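Local coordinates for type 2A phosphatase-associated protein 42 (Saccharomyces cerevisiae, PDB 2V0P) that associates with PP2A-type phosphatase catalytic subunits, inhibits the phosphatase SIT4 and negatively regulates TOR signalling in response to the nitrogen source, at residues L223-C226 with E227-N231. Sequence-based numbering, arbitrary orientation.
Sequences LFEC and EMLSN. With ZN (zinc ion), chain D.
Glu-227 N donates to Leu-223 O at 3.0 Å, the first of four backbone hydrogen bonds from residue i+4 back to residue i. Met-228 N reaches Phe-224 O at 2.9 Å. Leu-229 N donates almost straight to Glu-225 O (174° at the hydrogen). The bond from Ser-230 N to Cys-226 O is more bent, 144° at the hydrogen. Thus the carbonyls of all four residues in 223-226 are satisfied. Further on, Glu-227 O accepts from Asn-231 N at 3.3 Å. In one conformer of Ser-230, OG also donates to Glu-227 O; a second conformer exists, so this bond is doubtful.

Met-228, a selenomethionine, makes a Met-aromatic contact with Phe-224. Its CG lies over one face of the ring, 3.9 Å from the centroid, and SE sits obliquely toward CZ. CG stands anti to the carbonyl carbon (chi1 -59°), which carries it over the ring. With an alanine here in place of Phe-224, the Met-228 side chain would probably lose the face under CG and be freer to turn. Phe-224 also packs on Leu-161 of the second subunit. Glu-225 CG runs alongside Leu-229 CD1 at 4.0 Å; Glu-225 OE1 is hydrogen-bonded to Gln-221 NE2. Cys-226 SG binds a zinc ion at 2.3 Å, while its side chain packs on Leu-101 and Leu-104 of helix 93-120. The arrangement is regular alpha-helical hydrogen bonding in the C-terminal part of helix 199-231, in the all-helical, TPR-like N-terminal domain of Tap42.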
ATOM      1  N   LEU A 223      -7.168   6.297  -3.441  1.00 31.65           N
ATOM      2  CA  LEU A 223      -6.427   5.906  -4.567  1.00 31.21           C
ATOM      3  C   LEU A 223      -5.582   4.667  -4.202  1.00 30.78           C
ATOM      4  O   LEU A 223      -5.621   3.734  -4.897  1.00 31.88           O
ATOM      5  CB  LEU A 223      -5.525   7.051  -5.019  1.00 33.02           C
ATOM      6  CG  LEU A 223      -6.293   8.160  -5.758  1.00 33.38           C
ATOM      7  CD1 LEU A 223      -5.293   9.175  -6.328  1.00 36.37           C
ATOM      8  CD2 LEU A 223      -7.118   7.575  -6.856  1.00 34.09           C
ATOM      9  N   PHE A 224      -4.944   4.686  -3.059  1.00 30.87           N
ATOM     10  CA  PHE A 224      -4.146   3.546  -2.595  1.00 31.18           C
ATOM     11  C   PHE A 224      -5.005   2.318  -2.366  1.00 31.83           C
ATOM     12  O   PHE A 224      -4.671   1.229  -2.851  1.00 33.83           O
ATOM     13  CB  PHE A 224      -3.472   3.884  -1.306  1.00 32.53           C
ATOM     14  CG  PHE A 224      -2.464   2.851  -0.918  1.00 29.29           C
ATOM     15  CD1 PHE A 224      -1.302   2.729  -1.644  1.00 32.16           C
ATOM     16  CD2 PHE A 224      -2.714   1.968   0.118  1.00 27.05           C
ATOM     17  CE1 PHE A 224      -0.326   1.758  -1.286  1.00 33.21           C
ATOM     18  CE2 PHE A 224      -1.754   0.982   0.462  1.00 27.28           C
ATOM     19  CZ  PHE A 224      -0.577   0.911  -0.228  1.00 31.64           C
ATOM     20  N   GLU A 225      -6.109   2.503  -1.627  1.00 32.43           N
ATOM     21  CA  GLU A 225      -7.069   1.457  -1.354  1.00 33.16           C
ATOM     22  C   GLU A 225      -7.593   0.898  -2.655  1.00 33.61           C
ATOM     23  O   GLU A 225      -7.574  -0.338  -2.836  1.00 30.83           O
ATOM     24  CB  GLU A 225      -8.200   1.956  -0.472  1.00 35.70           C
ATOM     25  CG  GLU A 225      -9.065   0.877   0.191  1.00 37.67           C
ATOM     26  CD  GLU A 225     -10.209   1.505   0.975  1.00 37.27           C
ATOM     27  OE1 GLU A 225      -9.962   2.492   1.702  1.00 40.02           O
ATOM     28  OE2 GLU A 225     -11.365   1.026   0.868  1.00 44.09           O
ATOM     29  N   CYS A 226      -7.977   1.769  -3.595  1.00 33.22           N
ATOM     30  CA  CYS A 226      -8.422   1.286  -4.901  1.00 35.30           C
ATOM     31  C   CYS A 226      -7.394   0.415  -5.668  1.00 36.78           C
ATOM     32  O   CYS A 226      -7.699  -0.663  -6.182  1.00 37.50           O
ATOM     33  CB  CYS A 226      -8.818   2.439  -5.778  1.00 33.84           C
ATOM     34  SG  CYS A 226      -9.649   1.864  -7.251  1.00 36.14           S
ATOM     35  N   GLU A 227      -6.183   0.922  -5.777  1.00 38.74           N
ATOM     36  CA  GLU A 227      -5.132   0.182  -6.415  1.00 39.71           C
ATOM     37  C   GLU A 227      -4.884  -1.182  -5.738  1.00 39.62           C
ATOM     38  O   GLU A 227      -4.695  -2.194  -6.421  1.00 40.81           O
ATOM     39  CB  GLU A 227      -3.882   1.009  -6.442  1.00 41.03           C
ATOM     40  CG  GLU A 227      -3.950   2.186  -7.385  1.00 46.45           C
ATOM     41  CD  GLU A 227      -2.718   3.086  -7.282  1.00 51.81           C
ATOM     42  OE1 GLU A 227      -1.576   2.565  -7.251  1.00 53.91           O
ATOM     43  OE2 GLU A 227      -2.906   4.323  -7.229  1.00 55.81           O
HETATM   44  N   MSE A 228      -4.949  -1.229  -4.417  1.00 38.85           N
HETATM   45  CA  MSE A 228      -4.706  -2.469  -3.692  1.00 39.64           C
HETATM   46  C   MSE A 228      -5.795  -3.506  -3.961  1.00 38.28           C
HETATM   47  O   MSE A 228      -5.472  -4.618  -4.296  1.00 37.90           O
HETATM   48  CB  MSE A 228      -4.498  -2.231  -2.187  1.00 39.51           C
HETATM   49  CG  MSE A 228      -3.350  -1.327  -1.915  1.00 41.60           C
HETATM   50 SE   MSE A 228      -1.652  -2.268  -2.195  1.00 50.34          SE
HETATM   51  CE  MSE A 228      -1.072  -1.632  -3.960  1.00 43.61           C
ATOM     52  N   LEU A 229      -7.063  -3.106  -3.832  1.00 37.08           N
ATOM     53  CA  LEU A 229      -8.224  -4.000  -4.071  1.00 34.88           C
ATOM     54  C   LEU A 229      -8.377  -4.396  -5.506  1.00 33.89           C
ATOM     55  O   LEU A 229      -8.863  -5.517  -5.793  1.00 37.39           O
ATOM     56  CB  LEU A 229      -9.509  -3.354  -3.563  1.00 36.43           C
ATOM     57  CG  LEU A 229      -9.681  -3.041  -2.077  1.00 32.68           C
ATOM     58  CD1 LEU A 229     -10.826  -1.981  -1.934  1.00 35.97           C
ATOM     59  CD2 LEU A 229     -10.031  -4.221  -1.333  1.00 30.22           C
ATOM     60  N   SER A 230      -7.881  -3.565  -6.405  1.00 32.81           N
ATOM     61  CA  SER A 230      -7.887  -3.873  -7.835  0.50 33.55           C
ATOM     62  C   SER A 230      -6.945  -5.014  -8.187  1.00 33.97           C
ATOM     63  O   SER A 230      -7.243  -5.819  -9.067  1.00 33.95           O
ATOM     64  CB  SER A 230      -7.480  -2.665  -8.657  0.50 33.24           C
ATOM     65  OG  SER A 230      -6.081  -2.510  -8.633  0.50 35.22           O
ATOM     66  N   ASN A 231      -5.798  -5.065  -7.529  1.00 34.99           N
ATOM     67  CA  ASN A 231      -4.799  -6.120  -7.859  1.00 35.48           C
ATOM     68  C   ASN A 231      -5.324  -7.494  -7.574  1.00 35.45           C
ATOM     69  O   ASN A 231      -4.959  -8.478  -8.241  1.00 37.08           O
ATOM     70  CB  ASN A 231      -3.552  -5.885  -7.074  1.00 37.05           C
ATOM     71  CG  ASN A 231      -2.706  -4.786  -7.660  1.00 40.85           C
ATOM     72  OD1 ASN A 231      -2.540  -4.701  -8.886  1.00 45.35           O
ATOM     73  ND2 ASN A 231      -2.142  -3.943  -6.791  1.00 42.28           N
TER
HETATM   74 ZN    ZN D1236      -9.624   3.831  -8.406  1.00 34.50          ZN